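Local coordinates for putative uncharacterized protein (Paracoccus denitrificans, PDB 3DML) that probably reduces and exchanges protein disulfides in the periplasm, acting as a thioredoxin-type thiol-disulfide oxidoreductase in chemotrophic sulfur oxidation, at residues 25-30 against 75-80; 38-43 against 96-101. All blocks are in the same frame, centred on the assembly; numbering follows the deposited sequence. Where two conformers were deposited one is given.

Interaction 1 (25-30 against 75-80)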
loop_
_atom_site.group_PDB
_atom_site.type_symbol
_atom_site.label_atom_id
_atom_site.label_comp_id
_atom_site.label_asym_id
_atom_site.label_seq_id
_atom_site.Cartn_x
_atom_site.Cartn_y
_atom_site.Cartn_z
ATOM N N PHE A 25 2.397 -2.703 -4.145
ATOM C CA PHE A 25 2.974 -3.131 -5.407
ATOM C C PHE A 25 4.450 -3.424 -5.250
ATOM O O PHE A 25 5.209 -2.580 -4.762
ATOM C CB PHE A 25 2.718 -2.086 -6.503
ATOM C CG PHE A 25 1.292 -2.029 -6.932
ATOM C CD1 PHE A 25 0.843 -2.827 -7.985
ATOM C CD2 PHE A 25 0.381 -1.205 -6.264
ATOM C CE1 PHE A 25 -0.497 -2.775 -8.382
ATOM C CE2 PHE A 25 -0.955 -1.147 -6.649
ATOM C CZ PHE A 25 -1.412 -1.932 -7.701
ATOM N N GLU A 26 4.836 -4.626 -5.678
ATOM C CA GLU A 26 6.201 -5.148 -5.521
ATOM C C GLU A 26 6.790 -5.608 -6.844
ATOM O O GLU A 26 6.087 -5.668 -7.854
ATOM C CB GLU A 26 6.178 -6.366 -4.598
ATOM C CG GLU A 26 5.643 -6.114 -3.220
ATOM C CD GLU A 26 6.181 -7.119 -2.226
ATOM O OE1 GLU A 26 6.424 -6.731 -1.069
ATOM O OE2 GLU A 26 6.367 -8.295 -2.605
ATOM N N GLN A 27 8.087 -5.929 -6.845
ATOM C CA GLN A 27 8.729 -6.594 -7.977
ATOM C C GLN A 27 9.920 -7.377 -7.447
ATOM O O GLN A 27 10.377 -7.106 -6.330
ATOM C CB GLN A 27 9.193 -5.598 -9.042
ATOM C CG GLN A 27 10.362 -4.663 -8.645
ATOM C CD GLN A 27 10.686 -3.715 -9.772
ATOM O OE1 GLN A 27 11.036 -4.151 -10.876
ATOM N NE2 GLN A 27 10.553 -2.406 -9.518
ATOM N N PRO A 28 10.398 -8.374 -8.220
ATOM C CA PRO A 28 11.570 -9.145 -7.822
ATOM C C PRO A 28 12.794 -8.289 -7.581
ATOM O O PRO A 28 13.054 -7.316 -8.316
ATOM C CB PRO A 28 11.797 -10.079 -9.024
ATOM C CG PRO A 28 10.452 -10.269 -9.580
ATOM C CD PRO A 28 9.833 -8.887 -9.482
ATOM N N GLY A 29 13.531 -8.646 -6.533
ATOM C CA GLY A 29 14.772 -7.971 -6.199
ATOM C C GLY A 29 14.611 -6.592 -5.586
ATOM O O GLY A 29 15.585 -5.854 -5.478
ATOM N N CYS A 30 13.389 -6.229 -5.195
ATOM C CA CYS A 30 13.170 -4.924 -4.580
ATOM C C CYS A 30 13.546 -4.935 -3.094
ATOM O O CYS A 30 12.818 -5.463 -2.245
ATOM C CB CYS A 30 11.720 -4.466 -4.769
ATOM S SG CYS A 30 11.450 -2.760 -4.212
ATOM N N THR A 75 4.663 3.000 -11.001
ATOM C CA THR A 75 5.937 3.102 -11.692
ATOM C C THR A 75 7.138 2.915 -10.748
ATOM O O THR A 75 8.306 2.931 -11.203
ATOM C CB THR A 75 6.036 4.456 -12.405
ATOM O OG1 THR A 75 5.761 5.498 -11.462
ATOM C CG2 THR A 75 4.983 4.537 -13.542
ATOM N N PHE A 76 6.857 2.706 -9.461
ATOM C CA PHE A 76 7.891 2.649 -8.437
ATOM C C PHE A 76 7.484 1.551 -7.491
ATOM O O PHE A 76 6.304 1.375 -7.247
ATOM C CB PHE A 76 7.988 3.976 -7.658
ATOM C CG PHE A 76 9.147 4.020 -6.696
ATOM C CD1 PHE A 76 10.394 4.494 -7.115
ATOM C CD2 PHE A 76 8.991 3.588 -5.376
ATOM C CE1 PHE A 76 11.483 4.524 -6.202
ATOM C CE2 PHE A 76 10.067 3.617 -4.466
ATOM C CZ PHE A 76 11.306 4.067 -4.889
ATOM N N THR A 77 8.441 0.755 -7.025
ATOM C CA THR A 77 8.157 -0.197 -5.947
ATOM C C THR A 77 9.090 0.050 -4.744
ATOM O O THR A 77 10.275 0.321 -4.937
ATOM C CB THR A 77 8.333 -1.660 -6.401
ATOM O OG1 THR A 77 9.680 -1.869 -6.823
ATOM C CG2 THR A 77 7.383 -2.003 -7.556
ATOM N N PRO A 78 8.562 -0.047 -3.504
ATOM C CA PRO A 78 7.163 -0.347 -3.181
ATOM C C PRO A 78 6.270 0.873 -3.378
ATOM O O PRO A 78 6.678 2.009 -3.102
ATOM C CB PRO A 78 7.213 -0.723 -1.689
ATOM C CG PRO A 78 8.401 0.044 -1.160
ATOM C CD PRO A 78 9.374 0.209 -2.291
ATOM N N THR A 79 5.058 0.642 -3.864
ATOM C CA THR A 79 4.032 1.694 -3.853
ATOM C C THR A 79 2.850 1.140 -3.079
ATOM O O THR A 79 2.463 -0.015 -3.282
ATOM C CB THR A 79 3.587 2.072 -5.289
ATOM O OG1 THR A 79 4.661 2.756 -5.949
ATOM C CG2 THR A 79 2.350 2.999 -5.278
ATOM N N PHE A 80 2.259 1.957 -2.225
ATOM C CA PHE A 80 1.108 1.527 -1.445
ATOM C C PHE A 80 -0.083 2.355 -1.878
ATOM O O PHE A 80 -0.058 3.567 -1.714
ATOM C CB PHE A 80 1.358 1.742 0.047
ATOM C CG PHE A 80 2.607 1.053 0.552
ATOM C CD1 PHE A 80 2.530 -0.261 1.035
ATOM C CD2 PHE A 80 3.837 1.711 0.531
ATOM C CE1 PHE A 80 3.671 -0.913 1.513
ATOM C CE2 PHE A 80 5.011 1.071 0.997
ATOM C CZ PHE A 80 4.916 -0.251 1.486
#

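Interaction 2 (38-43 against 96-101)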
loop_
_atom_site.group_PDB
_atom_site.type_symbol
_atom_site.label_atom_id
_atom_site.label_comp_id
_atom_site.label_asym_id
_atom_site.label_seq_id
_atom_site.Cartn_x
_atom_site.Cartn_y
_atom_site.Cartn_z
ATOM N N ALA A 38 9.755 -7.197 6.204
ATOM C CA ALA A 38 10.384 -7.563 7.470
ATOM C C ALA A 38 9.963 -6.656 8.623
ATOM O O ALA A 38 9.856 -7.114 9.763
ATOM C CB ALA A 38 11.899 -7.536 7.340
ATOM N N GLU A 39 9.755 -5.370 8.344
ATOM C CA GLU A 39 9.615 -4.383 9.405
ATOM C C GLU A 39 8.175 -4.064 9.749
ATOM O O GLU A 39 7.810 -4.024 10.935
ATOM C CB GLU A 39 10.343 -3.086 9.045
ATOM C CG GLU A 39 11.836 -3.267 9.045
ATOM C CD GLU A 39 12.618 -2.130 8.422
ATOM O OE1 GLU A 39 12.081 -1.004 8.209
ATOM O OE2 GLU A 39 13.817 -2.383 8.163
ATOM N N ILE A 40 7.368 -3.795 8.725
ATOM C CA ILE A 40 5.988 -3.378 8.940
ATOM C C ILE A 40 5.016 -4.566 8.822
ATOM O O ILE A 40 4.112 -4.719 9.660
ATOM C CB ILE A 40 5.556 -2.270 7.942
ATOM C CG1 ILE A 40 6.369 -0.964 8.123
ATOM C CG2 ILE A 40 4.047 -2.017 8.020
ATOM C CD1 ILE A 40 6.183 -0.314 9.459
ATOM N N ALA A 41 5.176 -5.381 7.781
ATOM C CA ALA A 41 4.199 -6.447 7.475
ATOM C C ALA A 41 3.775 -7.310 8.694
ATOM O O ALA A 41 2.599 -7.548 8.881
ATOM C CB ALA A 41 4.689 -7.348 6.327
ATOM N N PRO A 42 4.737 -7.779 9.513
ATOM C CA PRO A 42 4.325 -8.600 10.670
ATOM C C PRO A 42 3.391 -7.848 11.652
ATOM O O PRO A 42 2.426 -8.440 12.162
ATOM C CB PRO A 42 5.659 -8.956 11.347
ATOM C CG PRO A 42 6.741 -8.714 10.285
ATOM C CD PRO A 42 6.201 -7.577 9.453
ATOM N N GLN A 43 3.644 -6.559 11.906
ATOM C CA GLN A 43 2.809 -5.773 12.828
ATOM C C GLN A 43 1.500 -5.360 12.183
ATOM O O GLN A 43 0.491 -5.187 12.857
ATOM C CB GLN A 43 3.518 -4.457 13.217
ATOM C CG GLN A 43 4.956 -4.615 13.569
ATOM C CD GLN A 43 5.620 -3.278 13.841
ATOM O OE1 GLN A 43 6.267 -2.684 12.949
ATOM N NE2 GLN A 43 5.465 -2.789 15.071
ATOM N N PRO A 96 10.725 4.925 3.211
ATOM C CA PRO A 96 11.906 5.496 3.890
ATOM C C PRO A 96 12.051 5.090 5.363
ATOM O O PRO A 96 13.073 5.401 5.987
ATOM C CB PRO A 96 11.712 7.017 3.759
ATOM C CG PRO A 96 10.424 7.229 3.012
ATOM C CD PRO A 96 9.667 5.926 2.990
ATOM N N GLY A 97 11.077 4.362 5.905
ATOM C CA GLY A 97 11.247 3.738 7.215
ATOM C C GLY A 97 9.945 3.746 7.968
ATOM O O GLY A 97 8.989 4.373 7.529
ATOM N N GLU A 98 9.917 3.072 9.121
ATOM C CA GLU A 98 8.675 2.850 9.842
ATOM C C GLU A 98 7.998 4.145 10.172
ATOM O O GLU A 98 6.791 4.258 9.992
ATOM C CB GLU A 98 8.896 2.068 11.150
ATOM C CG GLU A 98 9.298 0.621 10.934
ATOM C CD GLU A 98 9.549 -0.136 12.233
ATOM O OE1 GLU A 98 9.913 0.498 13.248
ATOM O OE2 GLU A 98 9.404 -1.382 12.228
ATOM N N ASP A 99 8.790 5.119 10.637
ATOM C CA ASP A 99 8.238 6.362 11.155
ATOM C C ASP A 99 7.690 7.247 10.046
ATOM O O ASP A 99 7.022 8.240 10.289
ATOM C CB ASP A 99 9.311 7.124 11.953
ATOM C CG ASP A 99 9.673 6.435 13.259
ATOM O OD1 ASP A 99 9.288 5.252 13.434
ATOM O OD2 ASP A 99 10.359 7.088 14.105
ATOM N N PHE A 100 8.018 6.908 8.819
ATOM C CA PHE A 100 7.475 7.637 7.679
ATOM C C PHE A 100 6.173 6.986 7.244
ATOM O O PHE A 100 5.184 7.661 6.998
ATOM C CB PHE A 100 8.515 7.672 6.577
ATOM C CG PHE A 100 9.640 8.596 6.911
ATOM C CD1 PHE A 100 9.631 9.909 6.444
ATOM C CD2 PHE A 100 10.649 8.183 7.785
ATOM C CE1 PHE A 100 10.647 10.790 6.800
ATOM C CE2 PHE A 100 11.676 9.050 8.145
ATOM C CZ PHE A 100 11.666 10.361 7.655
ATOM N N PHE A 101 6.162 5.670 7.259
ATOM C CA PHE A 101 5.014 4.892 6.804
ATOM C C PHE A 101 3.754 5.183 7.591
ATOM O O PHE A 101 2.739 5.535 7.022
ATOM C CB PHE A 101 5.353 3.384 6.808
ATOM C CG PHE A 101 4.218 2.527 6.318
ATOM C CD1 PHE A 101 3.929 2.433 4.948
ATOM C CD2 PHE A 101 3.393 1.882 7.227
ATOM C CE1 PHE A 101 2.850 1.629 4.494
ATOM C CE2 PHE A 101 2.324 1.088 6.791
ATOM C CZ PHE A 101 2.051 0.976 5.431
HETATM O O HOH W 1 12.286 1.721 9.809
HETATM O O HOH W 2 9.680 -3.611 13.171
#

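Interaction 1 (25-30 against 75-80)
Thr77 and Cys30 face each other where the thioredoxin fold brings its cis-proline loop up to the CxxC motif at a helix start; Cys30 and Cys33 form a disulfide in another structure of this protein but not here. The peptide bond before Pro78 is cis, and the proline ring lies beside the thiol, Cys30 SG standing 4.1 Å from Pro78 CD. Cys30 itself is the N-cap residue, its sulfur satisfied by a backbone N of the helix that follows. Where the strands meet, Phe25 and Thr79 form an antiparallel hydrogen-bonded pair: Phe25 N donates to Thr79 O at 2.8 Å, nearly straight (174°), whereas the return bond from Thr79 N to Phe25 O is weak. Phe25 O also receives a CA-H contact from Pro78, which as a proline has no N-H to offer. Gln27 CG occupies the crowded position between backbone N and carbonyl carbon (chi1 68°), and the extended chain beyond it crosses Thr77 at about a right angle. The amide at its end serves two partners, which is why a glutamine suits the place: OE1 accepts from Arg61 while NE2 donates to Thr77. An alanine in place of Gln27 would probably leave Thr77 OG1 without this donor and Arg61 without this acceptor. The NE2 to Thr77 OG1 bond, 2.9 Å long, lies exactly in the amide plane of Gln27.

Interaction 2 (38-43 against 96-101)
Glu39, on helix 31-39, reaches the beginning of helix 98-112 through water. Its OE1 accepts a bond from Tyr95 OH and another, at 3.2 Å, from a water that in turn accepts from Glu98 N at 2.8 Å. A carboxylate suits this place, since one oxygen can accept both hydrogen bonds and, through the water, link to an N-H of the first helical turn. Glu39 O and Glu98 OE2, both acceptors, stand 3.3 Å apart and cannot bond directly; a second water lies between them, 2.9 Å from Glu39 O, with more acceptors in reach than it has protons to give. Next comes Ile40, whose two branches divide the work. Its CD1 packs 3.6 Å from Glu98 CG, the two side chains sliding past each other in opposite directions, so the aliphatic part of the glutamate serves as an apolar surface. CG2, anti to the backbone N, meets the Phe101 ring obliquely, 3.8 Å from CE2. Phe101 continues inward edge-to-face against Trp36 and Phe80. Gln43 then brings its side chain across Glu98 at about a right angle. This apolar centre, with the water-linked glutamates beside it, joins the CxxC-bearing helix to the C-terminal helix of the thioredoxin fold.

In the fold
From the N terminus, strand 20-26 runs into the CxxC region and helix 31-39, so the first segments of interactions 1 and 2 follow closely in the chain. Past helix 48-52 and strand 55-59, the chain returns at 75-80, where interaction 1 closes a loop whose nearest ends lie 45 residues apart. The hairpin of strands 79-84 and 87-93 then leads to helix 98-112, and interaction 2 closes a second loop, 53 residues at its nearest ends. The loops cross rather than nest. Interaction 1 ties central strands and the cis-proline loop together; interaction 2 joins two helices. Their centres lie 15 Å apart, bridged where Phe80 CD1 packs 4.0 Å from Phe101 CE1.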